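Local structure of endoglucanase (Komagataeibacter sucrofermentans, 6VC5) at residues T90-A101 against Y112-V123; R21-H32 against F71-H79. The protein probably hydrolyses internal beta-1,4-glucosidic linkages in cellulose and related beta-glucans, as a family 8 glycoside hydrolase. One frame throughout, in Å; residues are numbered along the deposited sequence.

Interaction 1 of 2, residues T90-A101 against Y112-V123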
loop_
_atom_site.group_PDB
_atom_site.type_symbol
_atom_site.label_atom_id
_atom_site.label_comp_id
_atom_site.label_asym_id
_atom_site.label_seq_id
_atom_site.Cartn_x
_atom_site.Cartn_y
_atom_site.Cartn_z
ATOM N N THR A 90 -2.468 -7.805 3.757
ATOM C CA THR A 90 -3.058 -6.779 4.603
ATOM C C THR A 90 -3.140 -5.421 3.906
ATOM O O THR A 90 -4.052 -4.638 4.195
ATOM C CB THR A 90 -2.260 -6.724 5.903
ATOM O OG1 THR A 90 -2.355 -8.001 6.550
ATOM C CG2 THR A 90 -2.814 -5.667 6.854
ATOM N N ASP A 91 -2.229 -5.122 2.974
ATOM C CA ASP A 91 -2.340 -3.844 2.281
ATOM C C ASP A 91 -3.570 -3.808 1.383
ATOM O O ASP A 91 -4.243 -2.779 1.299
ATOM C CB ASP A 91 -1.040 -3.471 1.557
ATOM C CG ASP A 91 -0.716 -4.365 0.373
ATOM O OD1 ASP A 91 -1.083 -5.559 0.370
ATOM O OD2 ASP A 91 -0.031 -3.856 -0.548
ATOM N N GLY A 92 -3.895 -4.929 0.733
ATOM C CA GLY A 92 -5.140 -4.992 -0.018
ATOM C C GLY A 92 -6.359 -4.797 0.863
ATOM O O GLY A 92 -7.264 -4.019 0.535
ATOM N N ASP A 93 -6.393 -5.486 2.007
ATOM C CA ASP A 93 -7.493 -5.310 2.955
ATOM C C ASP A 93 -7.653 -3.840 3.350
ATOM O O ASP A 93 -8.769 -3.296 3.351
ATOM C CB ASP A 93 -7.253 -6.168 4.205
ATOM C CG ASP A 93 -7.009 -7.656 3.896
ATOM O OD1 ASP A 93 -7.616 -8.207 2.953
ATOM O OD2 ASP A 93 -6.222 -8.294 4.636
ATOM N N LEU A 94 -6.537 -3.167 3.666
ATOM C CA LEU A 94 -6.598 -1.785 4.146
ATOM C C LEU A 94 -6.947 -0.798 3.034
ATOM O O LEU A 94 -7.600 0.219 3.297
ATOM C CB LEU A 94 -5.255 -1.403 4.775
ATOM C CG LEU A 94 -4.998 -2.027 6.143
ATOM C CD1 LEU A 94 -3.577 -1.710 6.582
ATOM C CD2 LEU A 94 -6.008 -1.574 7.200
ATOM N N LEU A 95 -6.518 -1.073 1.797
ATOM C CA LEU A 95 -6.871 -0.206 0.670
ATOM C C LEU A 95 -8.356 -0.293 0.347
ATOM O O LEU A 95 -9.009 0.735 0.106
ATOM C CB LEU A 95 -6.037 -0.588 -0.555
ATOM C CG LEU A 95 -4.569 -0.168 -0.496
ATOM C CD1 LEU A 95 -3.803 -1.016 -1.507
ATOM C CD2 LEU A 95 -4.398 1.318 -0.783
ATOM N N ILE A 96 -8.903 -1.515 0.329
ATOM C CA ILE A 96 -10.331 -1.707 0.099
ATOM C C ILE A 96 -11.141 -1.002 1.188
ATOM O O ILE A 96 -12.124 -0.307 0.907
ATOM C CB ILE A 96 -10.641 -3.213 0.007
ATOM C CG1 ILE A 96 -10.035 -3.799 -1.273
ATOM C CG2 ILE A 96 -12.136 -3.451 0.061
ATOM C CD1 ILE A 96 -10.048 -5.333 -1.323
ATOM N N ALA A 97 -10.738 -1.166 2.454
ATOM C CA ALA A 97 -11.460 -0.524 3.548
ATOM C C ALA A 97 -11.426 1.000 3.437
ATOM O O ALA A 97 -12.452 1.663 3.630
ATOM C CB ALA A 97 -10.884 -0.975 4.891
ATOM N N LEU A 98 -10.260 1.575 3.126
ATOM C CA LEU A 98 -10.184 3.027 2.962
ATOM C C LEU A 98 -11.086 3.503 1.831
ATOM O O LEU A 98 -11.807 4.499 1.980
ATOM C CB LEU A 98 -8.740 3.460 2.703
ATOM C CG LEU A 98 -8.533 4.954 2.441
ATOM C CD1 LEU A 98 -8.959 5.790 3.625
ATOM C CD2 LEU A 98 -7.061 5.175 2.147
ATOM N N ALA A 99 -11.094 2.771 0.710
ATOM C CA ALA A 99 -11.940 3.154 -0.420
ATOM C C ALA A 99 -13.423 3.109 -0.054
ATOM O O ALA A 99 -14.201 3.986 -0.457
ATOM C CB ALA A 99 -11.659 2.222 -1.599
ATOM N N LEU A 100 -13.838 2.071 0.686
ATOM C CA LEU A 100 -15.227 1.989 1.143
ATOM C C LEU A 100 -15.585 3.131 2.085
ATOM O O LEU A 100 -16.699 3.666 2.019
ATOM C CB LEU A 100 -15.475 0.641 1.827
ATOM C CG LEU A 100 -15.628 -0.496 0.827
ATOM C CD1 LEU A 100 -15.357 -1.826 1.486
ATOM C CD2 LEU A 100 -17.016 -0.481 0.206
ATOM N N ALA A 101 -14.661 3.507 2.971
ATOM C CA ALA A 101 -14.896 4.649 3.846
ATOM C C ALA A 101 -15.085 5.921 3.032
ATOM O O ALA A 101 -16.007 6.700 3.282
ATOM C CB ALA A 101 -13.735 4.805 4.826
ATOM N N TYR A 112 -21.624 1.156 2.820
ATOM C CA TYR A 112 -20.195 1.147 2.527
ATOM C C TYR A 112 -19.381 1.429 3.785
ATOM O O TYR A 112 -18.306 0.846 3.976
ATOM C CB TYR A 112 -19.866 2.167 1.430
ATOM C CG TYR A 112 -20.335 1.830 0.017
ATOM C CD1 TYR A 112 -20.646 0.530 -0.351
ATOM C CD2 TYR A 112 -20.448 2.837 -0.943
ATOM C CE1 TYR A 112 -21.062 0.233 -1.655
ATOM C CE2 TYR A 112 -20.858 2.554 -2.239
ATOM C CZ TYR A 112 -21.165 1.250 -2.582
ATOM O OH TYR A 112 -21.571 0.968 -3.873
ATOM N N ILE A 113 -19.892 2.288 4.670
ATOM C CA ILE A 113 -19.207 2.535 5.937
ATOM C C ILE A 113 -19.194 1.270 6.784
ATOM O O ILE A 113 -18.171 0.921 7.381
ATOM C CB ILE A 113 -19.860 3.718 6.677
ATOM C CG1 ILE A 113 -19.814 4.973 5.803
ATOM C CG2 ILE A 113 -19.180 3.945 8.020
ATOM C CD1 ILE A 113 -18.420 5.447 5.494
ATOM N N GLN A 114 -20.327 0.565 6.854
ATOM C CA GLN A 114 -20.353 -0.689 7.602
ATOM C C GLN A 114 -19.387 -1.708 7.008
ATOM O O GLN A 114 -18.714 -2.436 7.746
ATOM C CB GLN A 114 -21.755 -1.287 7.631
ATOM C CG GLN A 114 -21.832 -2.473 8.587
ATOM C CD GLN A 114 -21.291 -2.131 9.973
ATOM O OE1 GLN A 114 -21.757 -1.190 10.623
ATOM N NE2 GLN A 114 -20.289 -2.883 10.424
ATOM N N ASP A 115 -19.333 -1.791 5.676
ATOM C CA ASP A 115 -18.386 -2.699 5.028
ATOM C C ASP A 115 -16.955 -2.384 5.450
ATOM O O ASP A 115 -16.163 -3.293 5.752
ATOM C CB ASP A 115 -18.502 -2.592 3.501
ATOM C CG ASP A 115 -19.834 -3.094 2.955
ATOM O OD1 ASP A 115 -20.455 -3.975 3.589
ATOM O OD2 ASP A 115 -20.244 -2.620 1.863
ATOM N N ALA A 116 -16.602 -1.094 5.465
ATOM C CA ALA A 116 -15.259 -0.690 5.867
ATOM C C ALA A 116 -14.986 -1.070 7.316
ATOM O O ALA A 116 -13.923 -1.622 7.632
ATOM C CB ALA A 116 -15.083 0.814 5.656
ATOM N N MET A 117 -15.952 -0.812 8.202
ATOM C CA MET A 117 -15.773 -1.120 9.620
ATOM C C MET A 117 -15.632 -2.620 9.861
ATOM O O MET A 117 -14.850 -3.037 10.728
ATOM C CB MET A 117 -16.922 -0.520 10.428
ATOM C CG MET A 117 -16.868 0.994 10.437
ATOM S SD MET A 117 -18.006 1.827 11.564
ATOM C CE MET A 117 -19.543 1.307 10.873
ATOM N N ASN A 118 -16.344 -3.443 9.090
ATOM C CA ASN A 118 -16.174 -4.893 9.208
ATOM C C ASN A 118 -14.754 -5.320 8.846
ATOM O O ASN A 118 -14.152 -6.142 9.548
ATOM C CB ASN A 118 -17.184 -5.623 8.330
ATOM C CG ASN A 118 -18.596 -5.535 8.877
ATOM O OD1 ASN A 118 -18.796 -5.220 10.050
ATOM N ND2 ASN A 118 -19.579 -5.798 8.027
ATOM N N ILE A 119 -14.199 -4.768 7.759
ATOM C CA ILE A 119 -12.821 -5.090 7.383
ATOM C C ILE A 119 -11.851 -4.623 8.459
ATOM O O ILE A 119 -10.944 -5.361 8.868
ATOM C CB ILE A 119 -12.472 -4.476 6.016
ATOM C CG1 ILE A 119 -13.397 -5.027 4.928
ATOM C CG2 ILE A 119 -11.007 -4.744 5.664
ATOM C CD1 ILE A 119 -13.432 -4.168 3.665
ATOM N N TYR A 120 -11.990 -3.365 8.892
ATOM C CA TYR A 120 -11.051 -2.829 9.878
ATOM C C TYR A 120 -11.090 -3.647 11.157
ATOM O O TYR A 120 -10.043 -3.928 11.756
ATOM C CB TYR A 120 -11.381 -1.368 10.190
ATOM C CG TYR A 120 -10.944 -0.365 9.141
ATOM C CD1 TYR A 120 -9.654 -0.371 8.621
ATOM C CD2 TYR A 120 -11.818 0.629 8.714
ATOM C CE1 TYR A 120 -9.250 0.569 7.673
ATOM C CE2 TYR A 120 -11.432 1.577 7.774
ATOM C CZ TYR A 120 -10.153 1.548 7.259
ATOM O OH TYR A 120 -9.767 2.485 6.329
ATOM N N GLY A 121 -12.293 -4.040 11.585
ATOM C CA GLY A 121 -12.419 -4.859 12.778
ATOM C C GLY A 121 -11.641 -6.158 12.675
ATOM O O GLY A 121 -10.988 -6.581 13.634
ATOM N N ASP A 122 -11.694 -6.807 11.513
ATOM C CA ASP A 122 -10.968 -8.062 11.347
ATOM C C ASP A 122 -9.463 -7.870 11.143
ATOM O O ASP A 122 -8.684 -8.734 11.557
ATOM C CB ASP A 122 -11.610 -8.894 10.237
ATOM C CG ASP A 122 -12.771 -9.736 10.754
ATOM O OD1 ASP A 122 -12.818 -9.984 11.985
ATOM O OD2 ASP A 122 -13.631 -10.151 9.949
ATOM N N VAL A 123 -9.024 -6.768 10.531
ATOM C CA VAL A 123 -7.589 -6.470 10.516
ATOM C C VAL A 123 -7.066 -6.329 11.941
ATOM O O VAL A 123 -6.038 -6.912 12.307
ATOM C CB VAL A 123 -7.297 -5.214 9.677
ATOM C CG1 VAL A 123 -5.832 -4.771 9.853
ATOM C CG2 VAL A 123 -7.588 -5.476 8.217
#
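Ala97 and Ala116 bring their CA atoms within 4.5 Å where helices 90-101 and 112-123 run nearly antiparallel, at 154°, with axes 7.9 Å apart at closest approach. The two helices follow one another in the chain across a short connection, an antiparallel helical hairpin of the (alpha/alpha)6 barrel of glycoside hydrolase family 8. Small residues permit the closeness: the methyl of Ala116 presses against the backbone of 90-101, its CB 3.4 Å from Ala97 O. Knobs-into-holes packing follows in both directions. Leu100 enters the hole formed by Tyr112, Asp115, Ala116 and Ile119, its CD2 touching the Tyr112 ring at CD1 and its CD1 meeting Ile119 CD1, 3.7 Å away. Ile119 in turn sits among Asp93, Ile96, Ala97 and Leu100. Its CG2 lies anti to the backbone N (CG1 at chi1 -61°), which lets the two branches divide the work: CG2 rests on Asp93 O and Ala97 CB, while CD1 reaches Ile96 and Leu100. Beyond the hairpin, the Tyr120 hydroxyl is hydrogen-bonded to Ser161 OG, tying this buried ring to helix 159-169. Leu94 CD2 meets the ring edge near its plane, and over one face Ala97 CB makes a CH-pi contact, 3.7 Å from the Tyr120 ring centroid.

Interaction 2 of 2, residues R21-H32 against F71-H79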
loop_
_atom_site.group_PDB
_atom_site.type_symbol
_atom_site.label_atom_id
_atom_site.label_comp_id
_atom_site.label_asym_id
_atom_site.label_seq_id
_atom_site.Cartn_x
_atom_site.Cartn_y
_atom_site.Cartn_z
ATOM N N ARG A 21 -13.390 -6.200 -12.733
ATOM C CA ARG A 21 -12.022 -6.649 -12.501
ATOM C C ARG A 21 -11.015 -5.582 -12.913
ATOM O O ARG A 21 -11.170 -4.909 -13.935
ATOM C CB ARG A 21 -11.736 -7.924 -13.298
ATOM C CG ARG A 21 -12.381 -9.140 -12.700
ATOM C CD ARG A 21 -11.979 -10.390 -13.440
ATOM N NE ARG A 21 -10.566 -10.690 -13.235
ATOM C CZ ARG A 21 -9.922 -11.688 -13.825
ATOM N NH1 ARG A 21 -10.573 -12.497 -14.651
ATOM N NH2 ARG A 21 -8.627 -11.875 -13.594
ATOM N N ILE A 22 -9.971 -5.440 -12.107
ATOM C CA ILE A 22 -8.793 -4.665 -12.473
ATOM C C ILE A 22 -7.740 -5.684 -12.879
ATOM O O ILE A 22 -7.450 -6.611 -12.113
ATOM C CB ILE A 22 -8.304 -3.831 -11.277
ATOM C CG1 ILE A 22 -9.398 -2.871 -10.812
ATOM C CG2 ILE A 22 -7.019 -3.079 -11.637
ATOM C CD1 ILE A 22 -9.922 -1.976 -11.906
ATOM N N ILE A 23 -7.198 -5.551 -14.093
ATOM C CA ILE A 23 -6.260 -6.533 -14.633
ATOM C C ILE A 23 -5.093 -5.804 -15.285
ATOM O O ILE A 23 -5.297 -4.940 -16.142
ATOM C CB ILE A 23 -6.933 -7.473 -15.658
ATOM C CG1 ILE A 23 -8.143 -8.186 -15.048
ATOM C CG2 ILE A 23 -5.947 -8.524 -16.130
ATOM C CD1 ILE A 23 -8.999 -8.943 -16.079
ATOM N N ASP A 24 -3.876 -6.160 -14.876
ATOM C CA ASP A 24 -2.660 -5.679 -15.519
ATOM C C ASP A 24 -2.510 -6.372 -16.864
ATOM O O ASP A 24 -2.502 -7.604 -16.936
ATOM C CB ASP A 24 -1.485 -6.047 -14.613
ATOM C CG ASP A 24 -0.124 -5.710 -15.199
ATOM O OD1 ASP A 24 -0.030 -5.207 -16.340
ATOM O OD2 ASP A 24 0.864 -5.944 -14.468
ATOM N N THR A 25 -2.366 -5.576 -17.926
ATOM C CA THR A 25 -2.273 -6.139 -19.271
ATOM C C THR A 25 -1.055 -7.044 -19.432
ATOM O O THR A 25 -1.067 -7.953 -20.271
ATOM C CB THR A 25 -2.261 -5.013 -20.305
ATOM O OG1 THR A 25 -1.289 -4.030 -19.932
ATOM C CG2 THR A 25 -3.621 -4.342 -20.370
ATOM N N GLY A 26 0.000 -6.819 -18.644
ATOM C CA GLY A 26 1.194 -7.645 -18.702
ATOM C C GLY A 26 1.178 -8.870 -17.817
ATOM O O GLY A 26 2.095 -9.695 -17.881
ATOM N N ASN A 27 0.159 -8.995 -16.972
ATOM C CA ASN A 27 -0.065 -10.160 -16.133
ATOM C C ASN A 27 -1.567 -10.448 -16.222
ATOM O O ASN A 27 -2.328 -10.356 -15.261
ATOM C CB ASN A 27 0.455 -9.890 -14.719
ATOM C CG ASN A 27 0.019 -10.940 -13.714
ATOM O OD1 ASN A 27 -0.667 -10.637 -12.738
ATOM N ND2 ASN A 27 0.398 -12.190 -13.962
ATOM N N SER A 28 -2.003 -10.785 -17.437
ATOM C CA SER A 28 -3.410 -10.742 -17.814
ATOM C C SER A 28 -4.251 -11.843 -17.180
ATOM O O SER A 28 -5.479 -11.818 -17.331
ATOM C CB SER A 28 -3.520 -10.854 -19.333
ATOM O OG SER A 28 -2.857 -12.028 -19.790
ATOM N N GLY A 29 -3.639 -12.804 -16.498
ATOM C CA GLY A 29 -4.414 -13.908 -15.966
ATOM C C GLY A 29 -4.656 -13.859 -14.472
ATOM O O GLY A 29 -4.862 -14.907 -13.853
ATOM N N GLU A 30 -4.630 -12.677 -13.886
ATOM C CA GLU A 30 -4.915 -12.536 -12.465
ATOM C C GLU A 30 -5.490 -11.187 -12.069
ATOM O O GLU A 30 -5.266 -10.217 -12.693
ATOM C CB GLU A 30 -3.730 -12.880 -11.550
ATOM C CG GLU A 30 -2.435 -12.203 -11.776
ATOM C CD GLU A 30 -1.228 -13.051 -11.261
ATOM O OE1 GLU A 30 -0.729 -12.822 -10.163
ATOM O OE2 GLU A 30 -0.749 -13.967 -11.958
ATOM N N SER A 31 -6.234 -11.210 -10.991
ATOM C CA SER A 31 -6.642 -9.997 -10.293
ATOM C C SER A 31 -6.291 -10.189 -8.829
ATOM O O SER A 31 -6.303 -11.312 -8.321
ATOM C CB SER A 31 -8.142 -9.725 -10.422
ATOM O OG SER A 31 -8.470 -9.226 -11.717
ATOM N N HIS A 32 -5.942 -9.098 -8.154
ATOM C CA HIS A 32 -5.423 -9.133 -6.786
ATOM C C HIS A 32 -6.286 -8.275 -5.885
ATOM O O HIS A 32 -6.919 -7.358 -6.350
ATOM C CB HIS A 32 -3.990 -8.579 -6.728
ATOM C CG HIS A 32 -2.990 -9.400 -7.468
ATOM N ND1 HIS A 32 -2.192 -8.876 -8.452
ATOM C CD2 HIS A 32 -2.654 -10.705 -7.370
ATOM C CE1 HIS A 32 -1.410 -9.827 -8.935
ATOM N NE2 HIS A 32 -1.673 -10.947 -8.296
ATOM N N PHE A 71 -9.709 -10.562 2.670
ATOM C CA PHE A 71 -9.811 -10.908 1.254
ATOM C C PHE A 71 -8.716 -11.880 0.860
ATOM O O PHE A 71 -7.543 -11.673 1.183
ATOM C CB PHE A 71 -9.706 -9.649 0.375
ATOM C CG PHE A 71 -10.832 -8.703 0.588
ATOM C CD1 PHE A 71 -11.937 -8.736 -0.240
ATOM C CD2 PHE A 71 -10.794 -7.796 1.643
ATOM C CE1 PHE A 71 -13.005 -7.890 -0.028
ATOM C CE2 PHE A 71 -11.843 -6.940 1.856
ATOM C CZ PHE A 71 -12.955 -6.987 1.027
ATOM N N SER A 72 -9.093 -12.925 0.136
ATOM C CA SER A 72 -8.078 -13.743 -0.511
ATOM C C SER A 72 -7.285 -12.871 -1.476
ATOM O O SER A 72 -7.839 -11.998 -2.142
ATOM C CB SER A 72 -8.754 -14.875 -1.266
ATOM O OG SER A 72 -9.446 -15.737 -0.372
ATOM N N TRP A 73 -5.971 -13.095 -1.542
ATOM C CA TRP A 73 -5.122 -12.109 -2.205
ATOM C C TRP A 73 -5.237 -12.142 -3.729
ATOM O O TRP A 73 -4.968 -11.123 -4.378
ATOM C CB TRP A 73 -3.666 -12.253 -1.758
ATOM C CG TRP A 73 -2.945 -13.411 -2.349
ATOM C CD1 TRP A 73 -3.054 -14.727 -1.980
ATOM C CD2 TRP A 73 -1.976 -13.367 -3.399
ATOM N NE1 TRP A 73 -2.209 -15.502 -2.749
ATOM C CE2 TRP A 73 -1.541 -14.687 -3.627
ATOM C CE3 TRP A 73 -1.436 -12.331 -4.172
ATOM C CZ2 TRP A 73 -0.594 -15.004 -4.602
ATOM C CZ3 TRP A 73 -0.497 -12.646 -5.144
ATOM C CH2 TRP A 73 -0.086 -13.973 -5.349
ATOM N N ARG A 74 -5.632 -13.272 -4.316
ATOM C CA ARG A 74 -5.552 -13.423 -5.763
ATOM C C ARG A 74 -6.681 -14.276 -6.327
ATOM O O ARG A 74 -7.094 -15.276 -5.727
ATOM C CB ARG A 74 -4.205 -14.046 -6.162
ATOM C CG ARG A 74 -4.067 -14.310 -7.650
ATOM C CD ARG A 74 -2.647 -14.647 -8.026
ATOM N NE ARG A 74 -2.284 -15.984 -7.594
ATOM C CZ ARG A 74 -1.108 -16.540 -7.859
ATOM N NH1 ARG A 74 -0.208 -15.858 -8.557
ATOM N NH2 ARG A 74 -0.835 -17.764 -7.431
ATOM N N TYR A 75 -7.150 -13.873 -7.505
ATOM C CA TYR A 75 -7.982 -14.682 -8.388
ATOM C C TYR A 75 -7.120 -15.050 -9.589
ATOM O O TYR A 75 -6.621 -14.160 -10.291
ATOM C CB TYR A 75 -9.188 -13.851 -8.836
ATOM C CG TYR A 75 -10.141 -14.523 -9.804
ATOM C CD1 TYR A 75 -11.381 -14.980 -9.372
ATOM C CD2 TYR A 75 -9.810 -14.667 -11.150
ATOM C CE1 TYR A 75 -12.262 -15.580 -10.256
ATOM C CE2 TYR A 75 -10.691 -15.260 -12.041
ATOM C CZ TYR A 75 -11.908 -15.711 -11.581
ATOM O OH TYR A 75 -12.775 -16.310 -12.470
ATOM N N LEU A 76 -6.956 -16.352 -9.829
ATOM C CA LEU A 76 -6.064 -16.872 -10.871
ATOM C C LEU A 76 -6.913 -17.505 -11.971
ATOM O O LEU A 76 -7.484 -18.585 -11.775
ATOM C CB LEU A 76 -5.094 -17.887 -10.261
ATOM C CG LEU A 76 -3.861 -18.383 -11.024
ATOM C CD1 LEU A 76 -2.998 -17.218 -11.453
ATOM C CD2 LEU A 76 -3.057 -19.328 -10.141
ATOM N N ASP A 77 -6.991 -16.838 -13.126
ATOM C CA ASP A 77 -7.806 -17.343 -14.226
ATOM C C ASP A 77 -7.367 -18.748 -14.617
ATOM O O ASP A 77 -6.173 -19.030 -14.748
ATOM C CB ASP A 77 -7.687 -16.437 -15.452
ATOM C CG ASP A 77 -8.275 -15.070 -15.225
ATOM O OD1 ASP A 77 -9.300 -14.763 -15.871
ATOM O OD2 ASP A 77 -7.706 -14.306 -14.415
ATOM N N GLY A 78 -8.343 -19.630 -14.811
ATOM C CA GLY A 78 -8.064 -20.976 -15.258
ATOM C C GLY A 78 -7.637 -21.938 -14.177
ATOM O O GLY A 78 -7.579 -23.148 -14.437
ATOM N N HIS A 79 -7.325 -21.455 -12.978
ATOM C CA HIS A 79 -7.062 -22.358 -11.874
ATOM C C HIS A 79 -8.392 -22.901 -11.360
ATOM O O HIS A 79 -9.424 -22.225 -11.411
ATOM C CB HIS A 79 -6.297 -21.635 -10.768
ATOM C CG HIS A 79 -5.629 -22.559 -9.803
ATOM N ND1 HIS A 79 -6.209 -22.931 -8.610
ATOM C CD2 HIS A 79 -4.452 -23.226 -9.877
ATOM C CE1 HIS A 79 -5.404 -23.766 -7.974
ATOM N NE2 HIS A 79 -4.329 -23.958 -8.720
HETATM O O HOH W 1 -3.923 -17.227 -14.855
#
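Arg21 bends at chi3 (68°) and Asp77 sets its CG beside the backbone N (chi1 -66°), so that guanidinium and carboxylate meet end-on and nearly coplanar. Arg21 NH1 reaches Asp77 OD1 at 2.9 Å, an almost straight bond, and Asp77 OD2 takes Arg21 NH2 on its syn lone pair, at 2.7 Å. The side-on edge of the same guanidinium, NE and NH2, holds Ser31 OG, which donates to Ile22 O. Tyr75 and Ile23 flank its opposite faces. Replacing Arg21 by alanine removes both grips and is likely to leave the Asp77 carboxylate without its charge partner and Ser31 OG without the NE and NH2 donors. On the face shared by Glu30, His32, Arg74 and Leu76, Glu30 OE1 accepts from His32 NE2 at 2.8 Å on its anti lone pair; its salt bridge to Arg74 NH1 is long and weak. The Arg74 guanidinium is layered between Leu76 CD2 and the Trp73 ring, whose NE1 is hydrogen-bonded to Asp85. Backbone hydrogen bonds join Ser31 N to Tyr75 O (3.1 Å) and Tyr75 N to Ser31 O (2.8 Å). This is a short two-stranded antiparallel sheet near the protein surface, its first strand leading directly into helix 33-46.

The two contacts lie in series along the chain, their centres about 20 Å apart: interaction 2 closes at 79 before interaction 1 opens at 90. Helix 90-106 is the next regular element after strand 74-76, across a loop, so the second strand of the small sheet leads on to the first helix of the buried hairpin. Phe71, at the start of the 71-79 segment, also joins them in space. Its backbone N probably donates to Asp93 OD1 (3.2 Å), and its ring packs on Ile96 and Ile119, one from each hairpin helix. Helix 49-62 touches both contacts, through Trp56 and Phe52 at Leu100 and through Trp58 at Arg21 and Tyr75. The small sheet thus lies at the surface of the (alpha/alpha)6 barrel, fastened to it by Phe71 and helix 49-62.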